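Local coordinates for protein inactive glucansucrase (Lactobacillus reuteri, PDB 5JBD) that is named an inactive glucansucrase of glycosyl hydrolase family 70, a TIM-barrel group, and binds a calcium ion, at residues 142-145 against 149-152; 252-257 against 831-836. One frame throughout, in Å; residues are numbered along the deposited sequence.

How the contacts relate
Contact 1 comes first along the chain and closes before contact 2 opens; their centres are 46 Å apart and their nearest atoms about 27 Å apart, so the two do not touch. Contact 1 is local, joining helix 126-147 to helix 151-162 at the surface, 44 Å from the centre of the chain. Contact 2 is buried, 21 Å from that centre, and brings helix 249-263 against the loop before strand 841-845, with 574 residues of separation. They share no helix or sheet. Contact 1 closes a turn between successive helices. Contact 2 ties together distant parts of the sequence: helix 249-263 follows strand 242-244, which is the neighbour of strand 841-845 in an antiparallel sheet.

Contact 1: residues 142-145 against 149-152; sequences QSIA and GTSK
Between helix 126-147 and the start of helix 151-162, the side chains of Ile144 and Thr150 meet through methyl groups alone. Ile144 CD1 lies 4.1 Å from Thr150 CG2. Ile144 CG2 is 4.2 Å from that same Thr150 CG2, so the threonine methyl is met by both branches of the isoleucine, and the two side chains pass each other at a slant. On Ile144, CG1 is anti to the carbonyl carbon (chi1 -67°), which turns CG2 to the position anti to the backbone N; there CG2 comes to 3.7 Å from Gly149 O. On Thr150, chi1 of 52° sets OG1 between the backbone N and the carbonyl carbon and places the methyl beside N, where it faces the isoleucine.

The backbone makes the polar link. Gly149 N donates to Ile144 O at 3.1 Å, and an N-H...O angle of 160° shows the bond to be fairly straight, although the donor is tilted somewhat from the carbonyl plane. It links residue i to i+5, one residue further than an alpha-helical bond, and closes a turn as helix 126-147 ends. Gly149 is extended with a positive phi, a conformation that its lack of a side chain makes accessible.

Thr150 occupies the N-cap position of helix 151-162, but its side chain makes no capping bond; its methyl is the group that meets Ile144. Arg80 of strand 80-81 touches both Ile144 and Thr150, and a triethylene glycol, probably from the crystallisation liquor, lies about 4 Å from the Thr150 side chain. The one polar interaction across this short interhelical turn is thus main-chain to main-chain, while the side chains add weak van der Waals contact.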
loop_
_atom_site.group_PDB
_atom_site.type_symbol
_atom_site.label_atom_id
_atom_site.label_comp_id
_atom_site.label_asym_id
_atom_site.label_seq_id
_atom_site.Cartn_x
_atom_site.Cartn_y
_atom_site.Cartn_z
ATOM N N GLN A 142 11.629 -22.841 42.137
ATOM C CA GLN A 142 13.060 -22.958 42.427
ATOM C C GLN A 142 13.895 -22.220 41.377
ATOM O O GLN A 142 14.849 -21.520 41.726
ATOM C CB GLN A 142 13.487 -24.410 42.487
ATOM C CG GLN A 142 12.942 -25.171 43.667
ATOM C CD GLN A 142 13.011 -26.676 43.395
ATOM O OE1 GLN A 142 13.782 -27.141 42.533
ATOM N NE2 GLN A 142 12.173 -27.436 44.078
ATOM N N SER A 143 13.520 -22.364 40.104
ATOM C CA SER A 143 14.208 -21.675 39.013
ATOM C C SER A 143 14.047 -20.146 39.081
ATOM O O SER A 143 15.021 -19.420 38.916
ATOM C CB SER A 143 13.756 -22.230 37.653
ATOM O OG SER A 143 14.411 -21.579 36.577
ATOM N N ILE A 144 12.841 -19.671 39.374
ATOM C CA ILE A 144 12.586 -18.239 39.583
ATOM C C ILE A 144 13.478 -17.682 40.709
ATOM O O ILE A 144 14.054 -16.609 40.559
ATOM C CB ILE A 144 11.087 -17.965 39.901
ATOM C CG1 ILE A 144 10.213 -18.263 38.680
ATOM C CG2 ILE A 144 10.864 -16.518 40.350
ATOM C CD1 ILE A 144 8.726 -18.345 38.968
ATOM N N ALA A 145 13.582 -18.422 41.815
ATOM C CA ALA A 145 14.438 -18.040 42.958
ATOM C C ALA A 145 15.925 -17.992 42.594
ATOM O O ALA A 145 16.626 -17.054 42.976
ATOM C CB ALA A 145 14.230 -18.982 44.121
ATOM N N GLY A 149 13.978 -13.719 39.480
ATOM C CA GLY A 149 12.985 -13.126 38.583
ATOM C C GLY A 149 12.373 -14.094 37.594
ATOM O O GLY A 149 12.787 -15.243 37.492
ATOM N N THR A 150 11.395 -13.597 36.852
ATOM C CA THR A 150 10.582 -14.400 35.938
ATOM C C THR A 150 10.938 -14.212 34.448
ATOM O O THR A 150 10.190 -14.654 33.565
ATOM C CB THR A 150 9.092 -14.044 36.129
ATOM O OG1 THR A 150 8.921 -12.626 36.025
ATOM C CG2 THR A 150 8.604 -14.505 37.479
ATOM N N SER A 151 12.067 -13.568 34.152
ATOM C CA SER A 151 12.386 -13.207 32.764
ATOM C C SER A 151 12.721 -14.451 31.910
ATOM O O SER A 151 12.236 -14.578 30.777
ATOM C CB SER A 151 13.519 -12.159 32.763
ATOM O OG SER A 151 13.690 -11.595 31.471
ATOM N N LYS A 152 13.487 -15.393 32.472
ATOM C CA LYS A 152 13.730 -16.674 31.799
ATOM C C LYS A 152 12.409 -17.435 31.577
ATOM O O LYS A 152 12.141 -17.903 30.471
ATOM C CB LYS A 152 14.712 -17.549 32.584
ATOM C CG LYS A 152 15.212 -18.762 31.796
ATOM C CD LYS A 152 16.019 -19.717 32.669
ATOM C CE LYS A 152 16.442 -20.963 31.891
ATOM N NZ LYS A 152 15.305 -21.857 31.520
#

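Contact 2: residues 252-257 against 831-836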
loop_
_atom_site.group_PDB
_atom_site.type_symbol
_atom_site.label_atom_id
_atom_site.label_comp_id
_atom_site.label_asym_id
_atom_site.label_seq_id
_atom_site.Cartn_x
_atom_site.Cartn_y
_atom_site.Cartn_z
ATOM N N GLN A 252 -17.063 7.567 7.463
ATOM C CA GLN A 252 -17.131 8.410 6.255
ATOM C C GLN A 252 -16.937 9.878 6.626
ATOM O O GLN A 252 -16.210 10.591 5.935
ATOM C CB GLN A 252 -18.436 8.186 5.493
ATOM C CG GLN A 252 -18.507 6.803 4.863
ATOM C CD GLN A 252 -19.772 6.555 4.068
ATOM O OE1 GLN A 252 -20.702 7.365 4.053
ATOM N NE2 GLN A 252 -19.808 5.420 3.384
ATOM N N ALA A 253 -17.545 10.312 7.743
ATOM C CA ALA A 253 -17.318 11.662 8.249
ATOM C C ALA A 253 -15.859 11.867 8.674
ATOM O O ALA A 253 -15.271 12.909 8.381
ATOM C CB ALA A 253 -18.274 11.981 9.396
ATOM N N GLU A 254 -15.263 10.878 9.336
ATOM C CA GLU A 254 -13.837 10.961 9.711
ATOM C C GLU A 254 -12.882 11.096 8.503
ATOM O O GLU A 254 -11.879 11.816 8.587
ATOM C CB GLU A 254 -13.432 9.795 10.647
ATOM C CG GLU A 254 -11.934 9.623 10.947
ATOM C CD GLU A 254 -11.241 10.848 11.533
ATOM O OE1 GLU A 254 -11.918 11.771 12.042
ATOM O OE2 GLU A 254 -9.986 10.883 11.486
ATOM N N ASN A 255 -13.189 10.443 7.385
ATOM C CA ASN A 255 -12.368 10.612 6.160
ATOM C C ASN A 255 -12.391 12.061 5.662
ATOM O O ASN A 255 -11.344 12.599 5.259
ATOM C CB ASN A 255 -12.820 9.667 5.038
ATOM C CG ASN A 255 -12.566 8.209 5.360
ATOM O OD1 ASN A 255 -11.611 7.859 6.077
ATOM N ND2 ASN A 255 -13.421 7.345 4.829
ATOM N N LEU A 256 -13.572 12.687 5.726
ATOM C CA LEU A 256 -13.732 14.094 5.368
ATOM C C LEU A 256 -12.887 14.982 6.271
ATOM O O LEU A 256 -12.203 15.883 5.776
ATOM C CB LEU A 256 -15.205 14.520 5.408
ATOM C CG LEU A 256 -16.112 13.843 4.389
ATOM C CD1 LEU A 256 -17.563 14.197 4.639
ATOM C CD2 LEU A 256 -15.718 14.229 2.976
ATOM N N ASN A 257 -12.925 14.710 7.575
ATOM C CA ASN A 257 -12.044 15.364 8.558
ATOM C C ASN A 257 -10.573 15.249 8.169
ATOM O O ASN A 257 -9.839 16.234 8.180
ATOM C CB ASN A 257 -12.246 14.751 9.951
ATOM C CG ASN A 257 -11.675 15.616 11.050
ATOM O OD1 ASN A 257 -12.324 16.562 11.499
ATOM N ND2 ASN A 257 -10.459 15.306 11.488
ATOM N N VAL A 831 -20.392 11.896 15.977
ATOM C CA VAL A 831 -19.481 11.062 16.745
ATOM C C VAL A 831 -18.079 11.317 16.211
ATOM O O VAL A 831 -17.868 11.310 14.987
ATOM C CB VAL A 831 -19.843 9.560 16.607
ATOM C CG1 VAL A 831 -18.805 8.678 17.291
ATOM C CG2 VAL A 831 -21.232 9.297 17.166
ATOM N N ARG A 832 -17.141 11.576 17.115
ATOM C CA ARG A 832 -15.742 11.766 16.757
ATOM C C ARG A 832 -14.986 10.466 16.987
ATOM O O ARG A 832 -15.128 9.839 18.040
ATOM C CB ARG A 832 -15.113 12.879 17.588
ATOM C CG ARG A 832 -15.685 14.262 17.284
ATOM C CD ARG A 832 -15.016 15.361 18.097
ATOM N NE ARG A 832 -13.550 15.405 17.943
ATOM C CZ ARG A 832 -12.753 16.301 18.538
ATOM N NH1 ARG A 832 -13.261 17.251 19.339
ATOM N NH2 ARG A 832 -11.435 16.259 18.335
ATOM N N ILE A 833 -14.181 10.062 16.006
ATOM C CA ILE A 833 -13.289 8.914 16.190
ATOM C C ILE A 833 -11.972 9.394 16.831
ATOM O O ILE A 833 -11.070 9.868 16.140
ATOM C CB ILE A 833 -13.024 8.164 14.864
ATOM C CG1 ILE A 833 -14.352 7.644 14.301
ATOM C CG2 ILE A 833 -12.047 7.015 15.105
ATOM C CD1 ILE A 833 -14.249 6.894 12.981
ATOM N N ASN A 834 -11.886 9.272 18.157
ATOM C CA ASN A 834 -10.662 9.607 18.895
ATOM C C ASN A 834 -9.717 8.416 18.993
ATOM O O ASN A 834 -8.526 8.585 19.292
ATOM C CB ASN A 834 -10.999 10.132 20.295
ATOM C CG ASN A 834 -11.666 9.087 21.175
ATOM O OD1 ASN A 834 -12.741 8.591 20.862
ATOM N ND2 ASN A 834 -11.017 8.746 22.284
ATOM N N LYS A 835 -10.261 7.220 18.767
ATOM C CA LYS A 835 -9.523 5.979 18.916
ATOM C C LYS A 835 -10.160 4.919 18.032
ATOM O O LYS A 835 -11.368 4.758 18.073
ATOM C CB LYS A 835 -9.607 5.536 20.371
ATOM C CG LYS A 835 -8.833 4.270 20.691
ATOM C CD LYS A 835 -8.767 3.979 22.199
ATOM C CE LYS A 835 -7.719 4.811 22.944
ATOM N NZ LYS A 835 -6.398 5.003 22.243
ATOM N N TRP A 836 -9.356 4.215 17.234
ATOM C CA TRP A 836 -9.854 3.124 16.379
ATOM C C TRP A 836 -10.072 1.873 17.222
ATOM O O TRP A 836 -9.336 1.621 18.168
ATOM C CB TRP A 836 -8.885 2.824 15.206
ATOM C CG TRP A 836 -8.745 3.987 14.265
ATOM C CD1 TRP A 836 -7.768 4.940 14.277
ATOM C CD2 TRP A 836 -9.634 4.337 13.203
ATOM N NE1 TRP A 836 -7.999 5.869 13.293
ATOM C CE2 TRP A 836 -9.134 5.521 12.611
ATOM C CE3 TRP A 836 -10.810 3.770 12.700
ATOM C CZ2 TRP A 836 -9.767 6.142 11.517
ATOM C CZ3 TRP A 836 -11.447 4.388 11.612
ATOM C CH2 TRP A 836 -10.925 5.562 11.038
HETATM O O HOH W 1 -14.044 11.562 13.701
#
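Glu254 touches Ile833 and Trp836 with the aliphatic part of its side chain. Ile833 CD1 approaches from the loop to 3.8 Å from Glu254 CB, and it also touches CG. On Trp836, the six-membered ring presents CZ2 at 4.1 Å from Glu254 CG, with CH2 hardly further away; the approach is oblique, and the carboxylate and indole planes are 73° apart. The two loop side chains also pack on each other, since Ile833 CG2 sits 4.0 Å above the Trp836 ring plane, over its centre.

The polar end of Glu254 reaches the loop through water. CG is anti to the backbone N (chi1 171°), which extends the chain from the helix, and the bend at chi2 (56°) then swings the carboxylate aside from the hydrocarbon contacts. A water donates to Glu254 OE1 at 2.7 Å and accepts from Ile833 N at 2.8 Å, so it joins the carboxylate to the loop backbone. The other oxygen, Glu254 OE2, bonds directly to Tyr713 OH and Gln797 NE2, and with the water on OE1 these partners probably restrain the carboxylate.

Helix 249-263 follows strand 242-244, and segment 831-836 precedes strand 841-845; these two strands are antiparallel neighbours in one sheet. That sheet draws strands from early and late parts of the chain, consistent with the U-shaped chain path of family 70, in which N- and C-terminal stretches together build the domains outside the barrel. The calcium ion, bound by Glu237, Asp243, Asn287 and Asn751, is about 12 Å from the Trp836 side chain.

Gln797 NE2 also bonds to Ile833 O, so one amide holds both helix and loop. In the second shell, Asn257 ND2 bonds to Tyr713 OH and helps to position that hydroxyl.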